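Local structure of glutathione S-transferase 1 (Ascaris suum, 4Q5F) at residues R119-F124 against K131-V136; K108-E113 against D174-W179. The protein catalyses the conjugation of reduced glutathione to a wide range of hydrophobic electrophiles and can also act as a glutathione peroxidase. All coordinates share one frame; numbering follows the deposited sequence.

Interaction 1: R119-F124 against K131-V136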
loop_
_atom_site.group_PDB
_atom_site.type_symbol
_atom_site.label_atom_id
_atom_site.label_comp_id
_atom_site.label_asym_id
_atom_site.label_seq_id
_atom_site.Cartn_x
_atom_site.Cartn_y
_atom_site.Cartn_z
ATOM N N ARG B 119 -6.875 5.648 18.880
ATOM C CA ARG B 119 -6.713 5.512 20.323
ATOM C C ARG B 119 -7.482 6.571 21.106
ATOM O O ARG B 119 -8.026 6.284 22.172
ATOM C CB ARG B 119 -5.231 5.539 20.693
ATOM C CG ARG B 119 -4.485 4.289 20.259
ATOM C CD ARG B 119 -2.983 4.429 20.425
ATOM N NE ARG B 119 -2.602 4.742 21.800
ATOM C CZ ARG B 119 -2.642 3.874 22.805
ATOM N NH1 ARG B 119 -3.063 2.633 22.602
ATOM N NH2 ARG B 119 -2.271 4.250 24.022
ATOM N N VAL B 120 -7.526 7.792 20.585
ATOM C CA VAL B 120 -8.340 8.838 21.189
ATOM C C VAL B 120 -9.806 8.418 21.119
ATOM O O VAL B 120 -10.578 8.663 22.045
ATOM C CB VAL B 120 -8.134 10.200 20.481
ATOM C CG1 VAL B 120 -9.098 11.261 21.011
ATOM C CG2 VAL B 120 -6.697 10.670 20.647
ATOM N N LEU B 121 -10.178 7.765 20.024
ATOM C CA LEU B 121 -11.554 7.322 19.831
ATOM C C LEU B 121 -11.871 6.087 20.666
ATOM O O LEU B 121 -12.999 5.920 21.126
ATOM C CB LEU B 121 -11.821 7.044 18.351
ATOM C CG LEU B 121 -11.946 8.282 17.461
ATOM C CD1 LEU B 121 -12.048 7.875 16.000
ATOM C CD2 LEU B 121 -13.150 9.129 17.861
ATOM N N ALA B 122 -10.878 5.224 20.861
ATOM C CA ALA B 122 -11.055 4.049 21.706
ATOM C C ALA B 122 -10.995 4.441 23.182
ATOM O O ALA B 122 -11.413 3.677 24.053
ATOM C CB ALA B 122 -10.000 3.007 21.393
ATOM N N GLY B 123 -10.471 5.633 23.453
ATOM C CA GLY B 123 -10.388 6.151 24.807
ATOM C C GLY B 123 -9.053 5.877 25.474
ATOM O O GLY B 123 -8.844 6.249 26.628
ATOM N N PHE B 124 -8.145 5.231 24.749
ATOM C CA PHE B 124 -6.842 4.869 25.296
ATOM C C PHE B 124 -5.916 6.076 25.407
ATOM O O PHE B 124 -4.946 6.054 26.166
ATOM C CB PHE B 124 -6.188 3.794 24.425
ATOM C CG PHE B 124 -6.986 2.524 24.325
ATOM C CD1 PHE B 124 -7.538 1.946 25.457
ATOM C CD2 PHE B 124 -7.190 1.912 23.101
ATOM C CE1 PHE B 124 -8.276 0.780 25.369
ATOM C CE2 PHE B 124 -7.927 0.748 23.008
ATOM C CZ PHE B 124 -8.471 0.182 24.143
ATOM N N LYS B 131 -14.646 16.193 18.989
ATOM C CA LYS B 131 -13.914 16.982 18.005
ATOM C C LYS B 131 -13.421 16.093 16.869
ATOM O O LYS B 131 -13.697 16.356 15.697
ATOM C CB LYS B 131 -12.719 17.679 18.662
ATOM C CG LYS B 131 -11.844 18.478 17.696
ATOM C CD LYS B 131 -10.484 18.798 18.298
ATOM C CE LYS B 131 -9.458 19.116 17.217
ATOM N NZ LYS B 131 -9.181 17.942 16.336
ATOM N N VAL B 132 -12.681 15.048 17.230
ATOM C CA VAL B 132 -12.091 14.128 16.260
ATOM C C VAL B 132 -13.148 13.571 15.305
ATOM O O VAL B 132 -12.907 13.472 14.102
ATOM C CB VAL B 132 -11.326 12.982 16.992
ATOM C CG1 VAL B 132 -11.020 11.779 16.065
ATOM C CG2 VAL B 132 -10.048 13.537 17.629
ATOM N N LEU B 133 -14.317 13.224 15.833
ATOM C CA LEU B 133 -15.384 12.693 14.992
ATOM C C LEU B 133 -15.781 13.692 13.909
ATOM O O LEU B 133 -15.878 13.340 12.734
ATOM C CB LEU B 133 -16.609 12.317 15.829
ATOM C CG LEU B 133 -16.488 11.097 16.745
ATOM C CD1 LEU B 133 -17.804 10.863 17.469
ATOM C CD2 LEU B 133 -16.074 9.846 15.978
ATOM N N LYS B 134 -15.994 14.942 14.308
ATOM C CA LYS B 134 -16.477 15.965 13.391
ATOM C C LYS B 134 -15.378 16.487 12.465
ATOM O O LYS B 134 -15.649 16.839 11.316
ATOM C CB LYS B 134 -17.089 17.131 14.173
ATOM N N GLU B 135 -14.145 16.523 12.961
ATOM C CA GLU B 135 -13.038 17.142 12.232
ATOM C C GLU B 135 -12.137 16.157 11.479
ATOM O O GLU B 135 -11.329 16.579 10.649
ATOM C CB GLU B 135 -12.188 17.986 13.189
ATOM C CG GLU B 135 -12.834 19.308 13.594
ATOM C CD GLU B 135 -12.941 20.290 12.439
ATOM O OE1 GLU B 135 -12.052 20.287 11.562
ATOM O OE2 GLU B 135 -13.920 21.067 12.405
ATOM N N VAL B 136 -12.262 14.861 11.762
ATOM C CA VAL B 136 -11.413 13.856 11.112
ATOM C C VAL B 136 -12.173 12.615 10.648
ATOM O O VAL B 136 -12.024 12.188 9.502
ATOM C CB VAL B 136 -10.276 13.380 12.036
ATOM C CG1 VAL B 136 -9.255 12.574 11.239
ATOM C CG2 VAL B 136 -9.600 14.560 12.714
#
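Leu121 and Val120, on the short helix 118-122, lean on Val132 and Leu133 near the start of the long helix 129-155, joining two consecutive helices of the all-helical C-terminal domain of a sigma-class glutathione transferase. The contact is wholly apolar, with no hydrogen bond across it. Leu121 and Val132 have the closest alpha carbons of the pair, CA to CA 7.7 Å, and their branched side chains fill this spacing. Val132 divides its branches: CG1, anti to the backbone N (chi1 164°), meets Leu121, while CG2 turns to Val120. Cys117 touches Val132 as well, and Ile183 packs on Leu133.

At the end of helix 118-122 the chain turns at Gly123, which leaves the helix with positive phi (95°), where a CB would press against the preceding carbonyl oxygen, so glycine fits this turn. Arg119, one helical turn before Gly123, reaches forward to Glu125 in a salt bridge, and CB of Phe124 lies over one face of the guanidinium, toward its rim.

Among the apolar contacts Leu121 CD2 has two partners: it comes within 3.8 Å of Val132 CG1 and within 3.6 Å of Leu133 CD2.

Interaction 2: K108-E113 against D174-W179. With GSH (glutathione), chain C.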
loop_
_atom_site.group_PDB
_atom_site.type_symbol
_atom_site.label_atom_id
_atom_site.label_comp_id
_atom_site.label_asym_id
_atom_site.label_seq_id
_atom_site.Cartn_x
_atom_site.Cartn_y
_atom_site.Cartn_z
ATOM N N LYS B 108 -6.947 1.486 1.966
ATOM C CA LYS B 108 -5.767 1.842 2.744
ATOM C C LYS B 108 -5.662 3.354 2.944
ATOM O O LYS B 108 -5.306 3.811 4.029
ATOM C CB LYS B 108 -4.500 1.307 2.070
ATOM C CG LYS B 108 -4.029 -0.043 2.606
ATOM C CD LYS B 108 -2.921 -0.632 1.739
ATOM C CE LYS B 108 -1.601 -0.731 2.487
ATOM N NZ LYS B 108 -0.495 -1.165 1.584
ATOM N N ASP B 109 -5.971 4.124 1.902
ATOM C CA ASP B 109 -5.972 5.583 2.007
ATOM C C ASP B 109 -6.994 6.033 3.045
ATOM O O ASP B 109 -6.725 6.916 3.857
ATOM C CB ASP B 109 -6.304 6.235 0.662
ATOM C CG ASP B 109 -5.150 6.181 -0.323
ATOM O OD1 ASP B 109 -4.010 5.890 0.097
ATOM O OD2 ASP B 109 -5.387 6.445 -1.521
ATOM N N PHE B 110 -8.172 5.422 3.000
ATOM C CA PHE B 110 -9.230 5.702 3.960
ATOM C C PHE B 110 -8.746 5.419 5.382
ATOM O O PHE B 110 -8.899 6.249 6.277
ATOM C CB PHE B 110 -10.455 4.842 3.644
ATOM C CG PHE B 110 -11.637 5.093 4.541
ATOM C CD1 PHE B 110 -11.817 6.318 5.164
ATOM C CD2 PHE B 110 -12.569 4.095 4.762
ATOM C CE1 PHE B 110 -12.906 6.538 5.985
ATOM C CE2 PHE B 110 -13.657 4.311 5.581
ATOM C CZ PHE B 110 -13.825 5.534 6.193
ATOM N N MET B 111 -8.159 4.244 5.576
ATOM C CA MET B 111 -7.638 3.845 6.881
ATOM C C MET B 111 -6.553 4.798 7.369
ATOM O O MET B 111 -6.407 5.017 8.571
ATOM C CB MET B 111 -7.069 2.424 6.813
ATOM C CG MET B 111 -8.118 1.324 6.709
ATOM S SD MET B 111 -9.164 1.201 8.174
ATOM C CE MET B 111 -10.619 2.091 7.631
ATOM N N ALA B 112 -5.788 5.358 6.436
ATOM C CA ALA B 112 -4.698 6.263 6.783
ATOM C C ALA B 112 -5.221 7.527 7.467
ATOM O O ALA B 112 -4.483 8.213 8.174
ATOM C CB ALA B 112 -3.892 6.622 5.545
ATOM N N GLU B 113 -6.498 7.827 7.254
ATOM C CA GLU B 113 -7.130 8.985 7.876
ATOM C C GLU B 113 -7.567 8.634 9.293
ATOM O O GLU B 113 -7.365 9.408 10.226
ATOM C CB GLU B 113 -8.357 9.430 7.073
ATOM C CG GLU B 113 -8.166 9.503 5.558
ATOM C CD GLU B 113 -7.920 10.912 5.056
ATOM O OE1 GLU B 113 -7.281 11.703 5.781
ATOM O OE2 GLU B 113 -8.372 11.227 3.931
ATOM N N ASP B 174 -13.989 -6.827 7.306
ATOM C CA ASP B 174 -13.685 -7.065 8.713
ATOM C C ASP B 174 -13.314 -5.757 9.398
ATOM O O ASP B 174 -13.774 -5.471 10.503
ATOM C CB ASP B 174 -12.543 -8.069 8.868
ATOM C CG ASP B 174 -12.249 -8.395 10.321
ATOM O OD1 ASP B 174 -13.049 -9.131 10.939
ATOM O OD2 ASP B 174 -11.219 -7.921 10.842
ATOM N N SER B 175 -12.479 -4.965 8.730
ATOM C CA SER B 175 -12.019 -3.696 9.279
ATOM C C SER B 175 -13.179 -2.713 9.412
ATOM O O SER B 175 -13.339 -2.071 10.450
ATOM C CB SER B 175 -10.923 -3.096 8.398
ATOM O OG SER B 175 -9.923 -4.055 8.110
ATOM N N LEU B 176 -13.980 -2.597 8.356
ATOM C CA LEU B 176 -15.153 -1.728 8.375
ATOM C C LEU B 176 -16.102 -2.136 9.494
ATOM O O LEU B 176 -16.634 -1.287 10.209
ATOM C CB LEU B 176 -15.888 -1.786 7.034
ATOM C CG LEU B 176 -15.191 -1.173 5.818
ATOM C CD1 LEU B 176 -16.065 -1.328 4.582
ATOM C CD2 LEU B 176 -14.854 0.290 6.052
ATOM N N ALA B 177 -16.307 -3.442 9.640
ATOM C CA ALA B 177 -17.177 -3.976 10.681
ATOM C C ALA B 177 -16.695 -3.549 12.061
ATOM O O ALA B 177 -17.492 -3.171 12.918
ATOM C CB ALA B 177 -17.233 -5.491 10.588
ATOM N N SER B 178 -15.384 -3.606 12.268
ATOM C CA SER B 178 -14.793 -3.234 13.548
ATOM C C SER B 178 -14.920 -1.734 13.802
ATOM O O SER B 178 -15.234 -1.310 14.912
ATOM C CB SER B 178 -13.320 -3.646 13.597
ATOM O OG SER B 178 -13.183 -5.050 13.473
ATOM N N TRP B 179 -14.674 -0.936 12.768
ATOM C CA TRP B 179 -14.772 0.515 12.885
ATOM C C TRP B 179 -16.200 0.956 13.176
ATOM O O TRP B 179 -16.424 2.025 13.743
ATOM C CB TRP B 179 -14.264 1.194 11.613
ATOM C CG TRP B 179 -12.794 1.422 11.634
ATOM C CD1 TRP B 179 -11.842 0.712 10.963
ATOM C CD2 TRP B 179 -12.096 2.423 12.382
ATOM N NE1 TRP B 179 -10.595 1.214 11.242
ATOM C CE2 TRP B 179 -10.724 2.266 12.110
ATOM C CE3 TRP B 179 -12.500 3.440 13.251
ATOM C CZ2 TRP B 179 -9.751 3.087 12.679
ATOM C CZ3 TRP B 179 -11.535 4.254 13.814
ATOM C CH2 TRP B 179 -10.177 4.074 13.526
HETATM N N1 GSH C . -3.452 6.610 -3.169
HETATM C CA1 GSH C . -3.421 7.263 -4.427
HETATM C C1 GSH C . -2.383 6.606 -5.306
HETATM O O11 GSH C . -2.530 6.590 -6.554
HETATM O O12 GSH C . -1.369 6.072 -4.790
HETATM C CB1 GSH C . -3.082 8.729 -4.215
HETATM C CG1 GSH C . -3.294 9.504 -5.521
HETATM C CD1 GSH C . -3.231 11.016 -5.264
HETATM O OE1 GSH C . -3.118 11.436 -4.133
HETATM N N2 GSH C . -3.314 11.923 -6.379
HETATM C CA2 GSH C . -3.273 13.341 -6.201
HETATM C C2 GSH C . -4.485 13.933 -6.905
HETATM O O2 GSH C . -5.082 13.263 -7.734
HETATM C CB2 GSH C . -2.021 13.912 -6.810
HETATM S SG2 GSH C . -0.598 13.144 -6.102
HETATM N N3 GSH C . -4.927 15.278 -6.609
HETATM C CA3 GSH C . -6.080 15.824 -7.280
HETATM C C3 GSH C . -7.355 15.428 -6.532
HETATM O O31 GSH C . -7.323 14.520 -5.661
HETATM O O32 GSH C . -8.437 16.012 -6.792
#
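Two long helices of the glutathione transferase C-terminal bundle, 94-114 and 167-182, meet here in the interior of the domain, and a Met-aromatic contact between Met111 and Trp179 joins them. Met111 SD lies 3.4 Å from Trp179 NE1. Met111 SD stands 4.3 Å from the centroid of the five-membered ring of Trp179 and 58° off the ring normal, an oblique approach. The unbranched thioether suits this place because it can fold: bends at chi2 (-65°) and chi3 carry the methyl round as well, leaving Met111 CE 3.8 Å from Trp179 CD1. The two side chains run past each other in opposite directions.

A second, apolar contact lies beside the first. Leu176 CD2 reaches the edge of the Phe110 ring near its plane, 4.2 Å from CE2. Phe186 touches both of these residues, and the Phe110 ring also meets that of His144, so Phe110 links helix 94-114 to helices 167-182 and 129-155.

The hydrogen bonds of these segments lie outside the contact itself. Ser178 OG donates to Asp174 O over 3.1 Å, and it and Ser178 N approach that oxygen from opposite faces of the carbonyl plane. On helix 94-114, Asp109 OD2 accepts a hydrogen bond from glutathione N1 at 2.5 Å; a carboxylate suits this amino group, which is probably charged. Lys55, Gln75 and Ser76 of the second subunit bind the same glutathione. One subunit thus contributes an acid to a glutathione site built largely on its partner, an arrangement typical of the dimeric glutathione transferase fold.

Overall arrangement
Interactions 1 and 2 lie in the same helical domain, their centres 14 Å apart, and they touch: Val136 CG1 comes within 3.8 Å of Glu113 O, and Leu121 CD1 lies 4.3 Å from Trp179 CZ3. Helices 94-114 and 118-122 are successive in the chain, as are 129-155 and 167-182, so interaction 2 pairs the outer two of these four helices and interaction 1 the inner two. Interaction 2 is buried, centred about 8 Å from the chain centre, against about 20 Å for interaction 1. Asp109 ties helix 94-114 directly to glutathione, whereas interaction 1 lies away from the annotated glutathione-binding residues, although the Val132 side chain is about 4 Å from a different bound glutathione.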